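Local atomic coordinates of putative immunoglobulin A1 protease (Bacteroides ovatus, PDB entry 3N6Z), a protein that is of unproven function, perhaps cleaving immunoglobulin A1, and folds largely as a parallel beta-helix. Residues V64-G68 with P97-D101; N161-R167 with Y194-Y200. All blocks are in the same frame, centred on the assembly; numbering follows the deposited sequence. Where two conformers were deposited one is given.

Contact 1. Residues V64-G68 with P97-D101; sequences VLKSG and PYEID
Leu65 and Tyr98 meet where two successive coils of a parallel beta-helix begin: residues 64-68 follow the short helix 61-64 and lead toward strand 71-75, while residues 97-101 run into strand 100-105, which pairs in parallel with it. Leu65 lies over one face of the Tyr98 ring in a CH-pi contact, with Leu65 CB 3.7 Å from the ring centroid and 18° off the normal. Because Leu65 CG lies beside the backbone N and anti to the carbonyl carbon (chi1 -63°), the branch continues across the ring, and Leu65 CD1 approaches Tyr98 CD2 at 3.6 Å. The other methyl turns to the buried side chain of Ile100, Leu65 CD2 meeting Ile100 CG1 at 3.8 Å. A branched leucine suits this place, serving ring and isoleucine at once. Pro97 CG lies over the opposite face of the ring, and this rigid, apolar neighbour completes a sandwich around the aromatic group. At the edge, in the ring plane, is the backbone of Lys66 and Ser67; Ser67 N is 3.5 Å from Tyr98 CE1. The lysine side chain itself leaves the contact, as befits an exposed, charged group.

No direct hydrogen bond joins the segments, and water does the polar work instead. One water accepts from Lys66 N and also lies within bonding distance of Glu99 O, 2.9 Å away. Both waters have more acceptors around them than protons to give, so their donated bonds are probably shared. The second accepts from Glu99 N and sits between two carbonyls, at 2.8 Å from both Lys66 O and Pro97 O.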
ATOM      1  N   VAL A  64     -16.249  -8.477 -14.804  1.00  8.01           N
ATOM      2  CA  VAL A  64     -15.704  -9.788 -15.210  1.00  8.07           C
ATOM      3  C   VAL A  64     -15.028 -10.553 -14.068  1.00  7.73           C
ATOM      4  O   VAL A  64     -14.456 -11.635 -14.264  1.00  8.46           O
ATOM      5  CB  VAL A  64     -14.744  -9.641 -16.433  1.00  8.44           C
ATOM      6  CG1 VAL A  64     -15.499  -9.176 -17.670  1.00 10.60           C
ATOM      7  CG2 VAL A  64     -13.523  -8.781 -16.077  1.00  8.37           C
ATOM      8  N   LEU A  65     -15.126 -10.031 -12.842  1.00  8.10           N
ATOM      9  CA  LEU A  65     -14.688 -10.756 -11.642  1.00  8.04           C
ATOM     10  C   LEU A  65     -15.535 -12.035 -11.460  1.00  7.97           C
ATOM     11  O   LEU A  65     -16.707 -12.081 -11.877  1.00  8.64           O
ATOM     12  CB  LEU A  65     -14.766  -9.878 -10.424  1.00  8.39           C
ATOM     13  CG  LEU A  65     -13.849  -8.636 -10.436  1.00  8.87           C
ATOM     14  CD1 LEU A  65     -14.130  -7.765  -9.209  1.00 10.42           C
ATOM     15  CD2 LEU A  65     -12.326  -9.023 -10.547  1.00  9.79           C
ATOM     16  N   LYS A  66     -14.950 -13.058 -10.867  1.00  8.32           N
ATOM     17  CA  LYS A  66     -15.604 -14.366 -10.672  1.00  9.69           C
ATOM     18  C   LYS A  66     -15.407 -14.827  -9.234  1.00  9.44           C
ATOM     19  O   LYS A  66     -14.285 -14.904  -8.726  1.00  9.64           O
ATOM     20  CB  LYS A  66     -15.046 -15.394 -11.645  1.00  9.59           C
ATOM     21  CG  LYS A  66     -15.339 -15.101 -13.107  1.00 12.14           C
ATOM     22  CD  LYS A  66     -14.658 -16.047 -14.084  1.00 16.65           C
ATOM     23  CE  LYS A  66     -15.254 -17.418 -14.061  1.00 21.58           C
ATOM     24  NZ  LYS A  66     -14.587 -18.283 -15.123  1.00 22.63           N
ATOM     25  N   SER A  67     -16.514 -15.105  -8.556  0.70  9.12           N
ATOM     26  CA  SER A  67     -16.488 -15.551  -7.167  0.70  9.59           C
ATOM     27  C   SER A  67     -15.796 -16.914  -6.967  0.70 11.60           C
ATOM     28  O   SER A  67     -15.266 -17.200  -5.901  0.70 15.10           O
ATOM     29  CB  SER A  67     -17.922 -15.597  -6.611  0.70 10.39           C
ATOM     30  OG  SER A  67     -18.721 -16.573  -7.266  0.70 10.45           O
ATOM     31  N   GLY A  68     -15.811 -17.732  -8.003  0.70 12.27           N
ATOM     32  CA  GLY A  68     -15.229 -19.085  -7.961  0.70 13.72           C
ATOM     33  C   GLY A  68     -13.768 -19.265  -8.353  0.70 14.55           C
ATOM     34  O   GLY A  68     -13.200 -20.339  -8.110  0.70 16.84           O
ATOM     35  N   PRO A  97     -15.268 -12.017  -2.241  1.00  7.77           N
ATOM     36  CA  PRO A  97     -15.075 -13.312  -2.910  1.00  7.58           C
ATOM     37  C   PRO A  97     -14.149 -13.330  -4.137  1.00  7.65           C
ATOM     38  O   PRO A  97     -13.852 -14.406  -4.632  1.00 10.27           O
ATOM     39  CB  PRO A  97     -16.509 -13.669  -3.351  1.00  9.63           C
ATOM     40  CG  PRO A  97     -17.097 -12.318  -3.715  1.00  9.77           C
ATOM     41  CD  PRO A  97     -16.607 -11.462  -2.546  1.00  8.46           C
ATOM     42  N   TYR A  98     -13.727 -12.165  -4.627  1.00  7.45           N
ATOM     43  CA  TYR A  98     -13.036 -12.068  -5.913  1.00  7.28           C
ATOM     44  C   TYR A  98     -11.529 -12.015  -5.752  1.00  8.10           C
ATOM     45  O   TYR A  98     -10.995 -10.976  -5.348  1.00 13.10           O
ATOM     46  CB  TYR A  98     -13.500 -10.793  -6.620  1.00  8.11           C
ATOM     47  CG  TYR A  98     -14.993 -10.723  -6.878  1.00  8.59           C
ATOM     48  CD1 TYR A  98     -15.663 -11.768  -7.502  1.00  9.87           C
ATOM     49  CD2 TYR A  98     -15.712  -9.614  -6.517  1.00  8.40           C
ATOM     50  CE1 TYR A  98     -17.024 -11.692  -7.768  1.00  8.27           C
ATOM     51  CE2 TYR A  98     -17.057  -9.516  -6.783  1.00  8.94           C
ATOM     52  CZ  TYR A  98     -17.717 -10.558  -7.405  1.00  8.13           C
ATOM     53  OH  TYR A  98     -19.057 -10.483  -7.699  1.00 11.54           O
ATOM     54  N   GLU A  99     -10.844 -13.088  -6.159  1.00  7.80           N
ATOM     55  CA  GLU A  99      -9.400 -13.124  -6.217  1.00  7.81           C
ATOM     56  C   GLU A  99      -8.935 -12.488  -7.530  1.00  7.42           C
ATOM     57  O   GLU A  99      -9.577 -12.658  -8.582  1.00  7.90           O
ATOM     58  CB  GLU A  99      -8.883 -14.553  -6.110  1.00  8.34           C
ATOM     59  CG  GLU A  99      -9.212 -15.212  -4.770  1.00  9.06           C
ATOM     60  CD  GLU A  99      -8.994 -16.703  -4.776  1.00  9.70           C
ATOM     61  OE1 GLU A  99      -8.080 -17.171  -5.503  1.00 12.76           O
ATOM     62  OE2 GLU A  99      -9.710 -17.393  -4.023  1.00 12.27           O
ATOM     63  N   ILE A 100      -7.807 -11.788  -7.465  1.00  7.31           N
ATOM     64  CA  ILE A 100      -7.317 -10.994  -8.593  1.00  7.48           C
ATOM     65  C   ILE A 100      -5.816 -11.124  -8.752  1.00  7.22           C
ATOM     66  O   ILE A 100      -5.063 -11.117  -7.773  1.00  8.65           O
ATOM     67  CB  ILE A 100      -7.680  -9.490  -8.420  1.00  7.81           C
ATOM     68  CG1 ILE A 100      -9.194  -9.291  -8.398  1.00  7.77           C
ATOM     69  CG2 ILE A 100      -7.011  -8.626  -9.512  1.00  9.03           C
ATOM     70  CD1 ILE A 100      -9.643  -7.898  -7.926  1.00  8.91           C
ATOM     71  N   ASP A 101      -5.387 -11.312  -9.992  1.00  7.56           N
ATOM     72  CA  ASP A 101      -3.989 -11.185 -10.404  1.00  8.04           C
ATOM     73  C   ASP A 101      -3.924  -9.975 -11.323  1.00  7.58           C
ATOM     74  O   ASP A 101      -4.542  -9.963 -12.363  1.00  8.26           O
ATOM     75  CB  ASP A 101      -3.473 -12.446 -11.116  1.00  8.68           C
ATOM     76  CG  ASP A 101      -1.993 -12.391 -11.343  1.00 10.08           C
ATOM     77  OD1 ASP A 101      -1.590 -11.763 -12.335  1.00 12.45           O
ATOM     78  OD2 ASP A 101      -1.238 -12.937 -10.516  1.00 13.65           O
TER
HETATM   79  O   HOH W   1     -12.342 -12.924  -9.317  1.00  8.81           O
HETATM   80  O   HOH W   2     -12.431 -15.541  -6.722  0.70 10.07           O

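Contact 2. Residues N161-R167 with Y194-Y200; sequences NGNKTGR and YDGQESY
Arg167 lays its aliphatic stem over the Tyr200 ring, Arg167 CG standing 3.6 Å from the ring centroid and 11° off the normal, a CH-pi contact that a long, flexible side chain makes well. A bend at chi3 (-67°) then brings the guanidinium back over the loop, where Arg167 NH1 donates in its own plane to Glu198 O at 2.8 Å and also to Thr165 OG1. Beside them the backbones pair in parallel, Tyr200 N donating to Gly166 O, and the side chain of Ser199 adds a further bond, its OG accepting from Gly166 N at 3.1 Å.

Farther along, Thr165 works with both branches. Its methyl CG2 sits over a face of the Tyr194 ring, 3.8 Å from the centroid, while OG1 donates to Gly162 O. Gln197 NE2 donates to Asn163 OD1 at 2.9 Å with the two amide planes steeply inclined, and Gly162 N gives a nearly straight bond to the anti lone pair of Asp195 OD2, 2.8 Å away. Gly162 suits its place because a beta carbon there would come too close to Asp195 O.

Around this shell, a water accepts from Arg167 NH2 and lies near Thr165 O and Gln197 OE1. Arg167 NE pairs with Asp129, Tyr194 OH bonds Leu156 O, Ser199 OG bonds Asn192 O, and Phe233 stacks on Tyr200. An Asx turn at Asn161 and a type I' turn from Tyr194 to Gln197 shape the two loops, which lead into neighbouring parallel strands of a beta-helix.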
ATOM      1  N   ASN A 161      -7.461 -21.046   3.407  1.00 17.42           N
ATOM      2  CA  ASN A 161      -7.099 -21.193   2.019  1.00 15.49           C
ATOM      3  C   ASN A 161      -6.094 -20.088   1.687  1.00 12.58           C
ATOM      4  O   ASN A 161      -6.438 -18.897   1.703  1.00 12.72           O
ATOM      5  CB  ASN A 161      -8.375 -21.041   1.205  1.00 17.30           C
ATOM      6  CG  ASN A 161      -8.149 -20.931  -0.273  1.00 20.30           C
ATOM      7  OD1 ASN A 161      -7.034 -21.117  -0.819  1.00 18.26           O
ATOM      8  ND2 ASN A 161      -9.267 -20.647  -0.973  1.00 23.93           N
ATOM      9  N   GLY A 162      -4.877 -20.488   1.349  1.00 12.71           N
ATOM     10  CA  GLY A 162      -3.784 -19.566   1.053  1.00 12.53           C
ATOM     11  C   GLY A 162      -4.041 -18.644  -0.114  1.00 10.77           C
ATOM     12  O   GLY A 162      -3.370 -17.608  -0.263  1.00 11.54           O
ATOM     13  N   ASN A 163      -5.042 -18.976  -0.943  1.00 10.54           N
ATOM     14  CA  ASN A 163      -5.445 -18.078  -2.020  1.00 10.26           C
ATOM     15  C   ASN A 163      -6.060 -16.777  -1.516  1.00  9.43           C
ATOM     16  O   ASN A 163      -6.243 -15.845  -2.302  1.00  9.68           O
ATOM     17  CB  ASN A 163      -6.401 -18.783  -2.971  1.00 10.60           C
ATOM     18  CG  ASN A 163      -5.739 -19.890  -3.770  1.00 12.56           C
ATOM     19  OD1 ASN A 163      -4.506 -19.938  -3.934  1.00 13.44           O
ATOM     20  ND2 ASN A 163      -6.578 -20.767  -4.322  1.00 16.64           N
ATOM     21  N   LYS A 164      -6.314 -16.669  -0.196  1.00  9.74           N
ATOM     22  CA  LYS A 164      -6.824 -15.435   0.406  1.00  8.40           C
ATOM     23  C   LYS A 164      -5.726 -14.516   0.952  1.00  9.22           C
ATOM     24  O   LYS A 164      -6.034 -13.400   1.415  1.00  9.54           O
ATOM     25  CB  LYS A 164      -7.859 -15.800   1.485  1.00 10.21           C
ATOM     26  CG  LYS A 164      -9.023 -16.664   0.941  1.00 11.71           C
ATOM     27  CD  LYS A 164      -9.660 -16.140  -0.333  1.00 13.25           C
ATOM     28  CE  LYS A 164     -10.897 -16.870  -0.755  1.00 14.35           C
ATOM     29  NZ  LYS A 164     -11.416 -16.406  -2.102  1.00 13.76           N
ATOM     30  N   THR A 165      -4.462 -14.927   0.862  1.00 10.09           N
ATOM     31  CA  THR A 165      -3.343 -14.018   1.133  1.00  9.70           C
ATOM     32  C   THR A 165      -3.195 -13.061  -0.057  1.00  8.82           C
ATOM     33  O   THR A 165      -3.746 -13.288  -1.135  1.00  8.52           O
ATOM     34  CB  THR A 165      -2.000 -14.797   1.354  1.00  9.64           C
ATOM     35  OG1 THR A 165      -1.705 -15.555   0.157  1.00  9.44           O
ATOM     36  CG2 THR A 165      -2.086 -15.745   2.563  1.00 10.23           C
ATOM     37  N   GLY A 166      -2.467 -11.990   0.148  1.00  7.96           N
ATOM     38  CA  GLY A 166      -2.248 -10.990  -0.898  1.00  7.26           C
ATOM     39  C   GLY A 166      -0.870 -10.392  -0.877  1.00  7.72           C
ATOM     40  O   GLY A 166      -0.290 -10.229   0.186  1.00  7.50           O
ATOM     41  N   ARG A 167      -0.343 -10.067  -2.067  1.00  7.42           N
ATOM     42  CA  ARG A 167       0.993  -9.515  -2.211  1.00  7.27           C
ATOM     43  C   ARG A 167       0.966  -8.324  -3.167  1.00  7.89           C
ATOM     44  O   ARG A 167       0.284  -8.368  -4.211  1.00  7.75           O
ATOM     45  CB  ARG A 167       1.940 -10.557  -2.752  1.00  8.40           C
ATOM     46  CG  ARG A 167       2.138 -11.732  -1.793  1.00  8.39           C
ATOM     47  CD  ARG A 167       2.564 -13.008  -2.483  1.00  8.42           C
ATOM     48  NE  ARG A 167       1.490 -13.522  -3.338  1.00  7.77           N
ATOM     49  CZ  ARG A 167       0.397 -14.159  -2.900  1.00  7.87           C
ATOM     50  NH1 ARG A 167       0.253 -14.466  -1.628  1.00 10.56           N
ATOM     51  NH2 ARG A 167      -0.566 -14.476  -3.761  1.00  8.96           N
ATOM     52  N   TYR A 194      -0.423 -18.134   5.700  1.00 12.20           N
ATOM     53  CA  TYR A 194      -1.014 -19.423   6.081  1.00 12.60           C
ATOM     54  C   TYR A 194      -1.169 -20.271   4.825  1.00 11.75           C
ATOM     55  O   TYR A 194      -1.116 -19.774   3.709  1.00 12.19           O
ATOM     56  CB  TYR A 194      -2.384 -19.226   6.772  1.00 12.58           C
ATOM     57  CG  TYR A 194      -3.264 -18.208   6.079  1.00 12.63           C
ATOM     58  CD1 TYR A 194      -4.047 -18.565   5.011  1.00 12.73           C
ATOM     59  CD2 TYR A 194      -3.294 -16.888   6.496  1.00 11.80           C
ATOM     60  CE1 TYR A 194      -4.835 -17.648   4.350  1.00 12.61           C
ATOM     61  CE2 TYR A 194      -4.072 -15.943   5.832  1.00 10.74           C
ATOM     62  CZ  TYR A 194      -4.859 -16.337   4.752  1.00 11.06           C
ATOM     63  OH  TYR A 194      -5.636 -15.399   4.095  1.00 12.83           O
ATOM     64  N   ASP A 195      -1.312 -21.582   5.024  1.00 13.19           N
ATOM     65  CA  ASP A 195      -1.591 -22.539   3.961  1.00 13.06           C
ATOM     66  C   ASP A 195      -0.624 -22.414   2.778  1.00 13.18           C
ATOM     67  O   ASP A 195      -1.032 -22.462   1.620  1.00 15.98           O
ATOM     68  CB  ASP A 195      -3.048 -22.432   3.526  1.00 13.81           C
ATOM     69  CG  ASP A 195      -3.479 -23.529   2.580  1.00 16.23           C
ATOM     70  OD1 ASP A 195      -3.125 -24.714   2.815  1.00 18.05           O
ATOM     71  OD2 ASP A 195      -4.174 -23.220   1.588  1.00 15.54           O
ATOM     72  N   GLY A 196       0.673 -22.266   3.082  1.00 13.53           N
ATOM     73  CA  GLY A 196       1.700 -22.262   2.061  1.00 14.70           C
ATOM     74  C   GLY A 196       1.900 -20.978   1.275  1.00 13.76           C
ATOM     75  O   GLY A 196       2.706 -20.958   0.336  1.00 16.42           O
ATOM     76  N   GLN A 197       1.166 -19.925   1.636  1.00 12.00           N
ATOM     77  CA  GLN A 197       1.280 -18.626   0.967  1.00 11.12           C
ATOM     78  C   GLN A 197       1.486 -17.528   1.991  1.00 11.27           C
ATOM     79  O   GLN A 197       1.239 -17.701   3.198  1.00 12.06           O
ATOM     80  CB  GLN A 197       0.039 -18.371   0.110  1.00 12.07           C
ATOM     81  CG  GLN A 197      -0.112 -19.373  -1.039  1.00 12.16           C
ATOM     82  CD  GLN A 197      -1.180 -18.975  -2.026  1.00 12.30           C
ATOM     83  OE1 GLN A 197      -1.131 -17.869  -2.567  1.00 12.99           O
ATOM     84  NE2 GLN A 197      -2.142 -19.875  -2.285  1.00 13.18           N
ATOM     85  N   GLU A 198       1.974 -16.381   1.510  1.00 10.99           N
ATOM     86  CA  GLU A 198       2.333 -15.291   2.398  1.00 10.29           C
ATOM     87  C   GLU A 198       1.736 -13.986   1.931  1.00  9.67           C
ATOM     88  O   GLU A 198       1.579 -13.782   0.725  1.00 10.63           O
ATOM     89  CB  GLU A 198       3.828 -15.115   2.374  1.00 11.96           C
ATOM     90  CG  GLU A 198       4.630 -16.339   2.776  1.00 13.71           C
ATOM     91  CD  GLU A 198       6.126 -16.059   2.713  1.00 17.01           C
ATOM     92  OE1 GLU A 198       6.722 -16.258   1.633  1.00 24.86           O
ATOM     93  OE2 GLU A 198       6.681 -15.569   3.701  1.00 18.49           O
ATOM     94  N   SER A 199       1.380 -13.119   2.874  1.00  8.25           N
ATOM     95  CA  SER A 199       1.021 -11.735   2.559  1.00  8.62           C
ATOM     96  C   SER A 199       2.217 -10.828   2.810  1.00  8.34           C
ATOM     97  O   SER A 199       2.849 -10.897   3.884  1.00  9.07           O
ATOM     98  CB  SER A 199      -0.184 -11.243   3.347  1.00  8.52           C
ATOM     99  OG  SER A 199      -1.363 -11.986   3.058  1.00  9.09           O
ATOM    100  N   TYR A 200       2.532  -9.974   1.836  1.00  7.95           N
ATOM    101  CA  TYR A 200       3.668  -9.089   1.951  1.00  7.76           C
ATOM    102  C   TYR A 200       3.616  -7.940   0.963  1.00  8.16           C
ATOM    103  O   TYR A 200       2.887  -7.982  -0.050  1.00  7.34           O
ATOM    104  CB  TYR A 200       4.994  -9.850   1.820  1.00  8.75           C
ATOM    105  CG  TYR A 200       5.224 -10.636   0.558  1.00  8.51           C
ATOM    106  CD1 TYR A 200       5.703 -10.020  -0.592  1.00  9.23           C
ATOM    107  CD2 TYR A 200       5.078 -12.029   0.549  1.00  9.61           C
ATOM    108  CE1 TYR A 200       5.999 -10.753  -1.718  1.00  9.58           C
ATOM    109  CE2 TYR A 200       5.386 -12.787  -0.577  1.00 10.08           C
ATOM    110  CZ  TYR A 200       5.844 -12.141  -1.708  1.00  9.29           C
ATOM    111  OH  TYR A 200       6.149 -12.872  -2.839  1.00 12.35           O
TER
HETATM  112  O   HOH W   3      -3.019 -15.576  -2.757  1.00  9.15           O

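Overall arrangement
The two contacts come one after the other along the chain, contact 1 closing before contact 2 opens, with centres about 15 Å apart on the same side of the chain's centre. Both lie where loops enter successive parallel strands of one face of the beta-helix: 71-75, 100-105, 125-131, 166-169 and 200-202. Strand 125-131 lies between the strands of the two contacts, and its Asp129 and Arg131 form salt bridges with Arg167 and Asp101. The loops also touch directly: Glu99 OE2 meets Lys164 NZ in a salt bridge of 2.8 Å. Contacts between successive coils are thus linked by charge along the helix.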